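Local structure of ribonuclease J (Methanolobus psychrophilus R15, 5HAB) at residues C102-L107 and H174-T179. The protein probably degrades RNA as an exoribonuclease of the beta-CASP branch of the metallo-beta-lactamase superfamily, hydrolysing the phosphodiester backbone. The protein carries 1 engineered substitution. Numbering follows the deposited sequence.
Sequences CTHGAL and HSIIDT. Engineered in segment 102-107: A106 (natural residue His). With nucleotides of chain D.
H104 and I176 make the largest shares of the contact; the H104 imidazole meets I176 and H174 on one side and T179 CG2 at its edge. The CG2 methyl of I176 sits over that face, 4.2 Å from the ring centroid in a CH-pi contact. H174 CD2 lies oblique to the H104 ring, 3.9 Å from H104 CD2; the two planes are only 20° apart but slid so that the rings barely overlap. The extended I176 side chain (CG1 anti to the backbone N, chi1 -173°) brings CD1 against the G105-A106 peptide, 3.8 Å from A106 N.

Two hydrogen bonds, one at each ring nitrogen, fix the rotation of the H104 ring: A106 N donates to H104 ND1 over 3.0 Å, near the ring plane, and NE2 is bonded to D196; H109 stacks on the ring. The 174-179 loop is braced by T179 OG1, which donates to I176 O, and a water joins the loops, donating to I177 O and weakly accepting from G105 N. H174 ND1 is bonded to G409 O.

A106, engineered in place of histidine, occupies the N-cap position before helix 107-110, where L107 N donates to OP2 of nucleotide A3 of chain D at 3.1 Å. T-H-G-A-L-D-H is the metallo-beta-lactamase HxHxDH signature with its second histidine replaced; as in that superfamily, both loops probably line the metal-binding active site, consistent with the bound phosphate.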
loop_
_atom_site.group_PDB
_atom_site.type_symbol
_atom_site.label_atom_id
_atom_site.label_comp_id
_atom_site.label_asym_id
_atom_site.label_seq_id
_atom_site.Cartn_x
_atom_site.Cartn_y
_atom_site.Cartn_z
ATOM N N CYS B 102 6.984 25.144 27.082
ATOM C CA CYS B 102 6.038 24.205 26.496
ATOM C C CYS B 102 5.179 24.937 25.478
ATOM O O CYS B 102 4.385 25.807 25.840
ATOM C CB CYS B 102 5.168 23.562 27.566
ATOM S SG CYS B 102 6.062 22.421 28.627
ATOM N N THR B 103 5.334 24.581 24.205
ATOM C CA THR B 103 4.694 25.338 23.136
ATOM C C THR B 103 3.200 25.041 23.041
ATOM O O THR B 103 2.452 25.827 22.461
ATOM C CB THR B 103 5.351 25.054 21.775
ATOM O OG1 THR B 103 5.520 23.642 21.617
ATOM C CG2 THR B 103 6.710 25.739 21.687
ATOM N N HIS B 104 2.769 23.921 23.615
ATOM C CA HIS B 104 1.338 23.664 23.800
ATOM C C HIS B 104 1.116 22.547 24.811
ATOM O O HIS B 104 2.071 21.987 25.352
ATOM C CB HIS B 104 0.641 23.322 22.467
ATOM C CG HIS B 104 1.121 22.055 21.825
ATOM N ND1 HIS B 104 1.018 20.823 22.434
ATOM C CD2 HIS B 104 1.670 21.826 20.608
ATOM C CE1 HIS B 104 1.506 19.894 21.632
ATOM N NE2 HIS B 104 1.906 20.476 20.515
ATOM N N GLY B 105 -0.147 22.198 25.040
ATOM C CA GLY B 105 -0.486 21.307 26.132
ATOM C C GLY B 105 -0.872 19.874 25.818
ATOM O O GLY B 105 -1.415 19.183 26.682
ATOM N N ALA B 106 -0.583 19.410 24.606
ATOM C CA ALA B 106 -0.867 18.021 24.248
ATOM C C ALA B 106 0.262 17.132 24.755
ATOM O O ALA B 106 1.358 17.625 25.032
ATOM C CB ALA B 106 -1.039 17.873 22.747
ATOM N N LEU B 107 0.006 15.828 24.853
ATOM C CA LEU B 107 0.939 14.905 25.510
ATOM C C LEU B 107 2.291 14.750 24.819
ATOM O O LEU B 107 3.258 14.325 25.444
ATOM C CB LEU B 107 0.319 13.514 25.663
ATOM C CG LEU B 107 -0.738 13.298 26.749
ATOM C CD1 LEU B 107 -1.046 11.817 26.873
ATOM C CD2 LEU B 107 -0.272 13.855 28.081
ATOM N N HIS B 174 -2.885 24.881 15.453
ATOM C CA HIS B 174 -2.621 23.459 15.652
ATOM C C HIS B 174 -3.897 22.785 16.149
ATOM O O HIS B 174 -4.909 23.450 16.372
ATOM C CB HIS B 174 -1.473 23.246 16.643
ATOM C CG HIS B 174 -0.987 21.830 16.712
ATOM N ND1 HIS B 174 -0.625 21.113 15.593
ATOM C CD2 HIS B 174 -0.825 20.993 17.763
ATOM C CE1 HIS B 174 -0.249 19.898 15.953
ATOM N NE2 HIS B 174 -0.361 19.800 17.265
ATOM N N SER B 175 -3.851 21.468 16.328
ATOM C CA SER B 175 -5.018 20.705 16.760
ATOM C C SER B 175 -5.346 20.896 18.243
ATOM O O SER B 175 -6.181 20.184 18.804
ATOM C CB SER B 175 -4.801 19.223 16.464
ATOM O OG SER B 175 -3.537 18.804 16.940
ATOM N N ILE B 176 -4.677 21.852 18.876
ATOM C CA ILE B 176 -5.016 22.256 20.232
ATOM C C ILE B 176 -4.877 23.769 20.284
ATOM O O ILE B 176 -4.056 24.356 19.572
ATOM C CB ILE B 176 -4.145 21.546 21.299
ATOM C CG1 ILE B 176 -4.656 21.869 22.708
ATOM C CG2 ILE B 176 -2.679 21.934 21.158
ATOM C CD1 ILE B 176 -3.894 21.179 23.832
ATOM N N ILE B 177 -5.711 24.400 21.101
ATOM C CA ILE B 177 -5.759 25.851 21.178
ATOM C C ILE B 177 -4.520 26.385 21.888
ATOM O O ILE B 177 -3.885 25.668 22.672
ATOM C CB ILE B 177 -7.042 26.316 21.883
ATOM C CG1 ILE B 177 -7.200 25.596 23.223
ATOM C CG2 ILE B 177 -8.253 26.056 21.004
ATOM C CD1 ILE B 177 -8.363 26.095 24.053
ATOM N N ASP B 178 -4.194 27.643 21.599
ATOM C CA ASP B 178 -3.105 28.375 22.246
ATOM C C ASP B 178 -1.739 27.721 22.010
ATOM O O ASP B 178 -1.021 27.387 22.955
ATOM C CB ASP B 178 -3.373 28.514 23.749
ATOM C CG ASP B 178 -3.120 29.926 24.262
ATOM O OD1 ASP B 178 -2.675 30.785 23.470
ATOM O OD2 ASP B 178 -3.374 30.180 25.459
ATOM N N THR B 179 -1.389 27.543 20.738
ATOM C CA THR B 179 -0.083 27.010 20.355
ATOM C C THR B 179 0.815 28.136 19.835
ATOM O O THR B 179 0.344 29.050 19.145
ATOM C CB THR B 179 -0.217 25.902 19.284
ATOM O OG1 THR B 179 -1.007 24.825 19.805
ATOM C CG2 THR B 179 1.147 25.359 18.893
ATOM P P A D 3 -3.390 14.150 23.287
ATOM O OP1 A D 3 -4.425 14.938 24.004
ATOM O OP2 A D 3 -2.160 14.828 22.808
ATOM O "O5'" A D 3 -2.937 12.937 24.219
ATOM C "C5'" A D 3 -3.880 12.225 25.010
ATOM C "C4'" A D 3 -4.400 11.002 24.295
ATOM O "O4'" A D 3 -3.415 9.937 24.322
ATOM C "C3'" A D 3 -5.647 10.363 24.881
ATOM O "O3'" A D 3 -6.831 11.044 24.508
ATOM C "C2'" A D 3 -5.576 8.936 24.350
ATOM O "O2'" A D 3 -6.049 8.876 23.011
ATOM C "C1'" A D 3 -4.066 8.682 24.340
ATOM N N9 A D 3 -3.608 7.898 25.506
ATOM C C8 A D 3 -3.092 8.330 26.704
ATOM N N7 A D 3 -2.778 7.354 27.525
ATOM C C5 A D 3 -3.108 6.202 26.821
ATOM C C6 A D 3 -3.019 4.829 27.132
ATOM N N6 A D 3 -2.548 4.355 28.288
ATOM N N1 A D 3 -3.437 3.943 26.199
ATOM C C2 A D 3 -3.910 4.408 25.036
ATOM N N3 A D 3 -4.041 5.667 24.628
ATOM C C4 A D 3 -3.619 6.525 25.576
HETATM O O HOH W 1 -2.198 24.644 24.717
#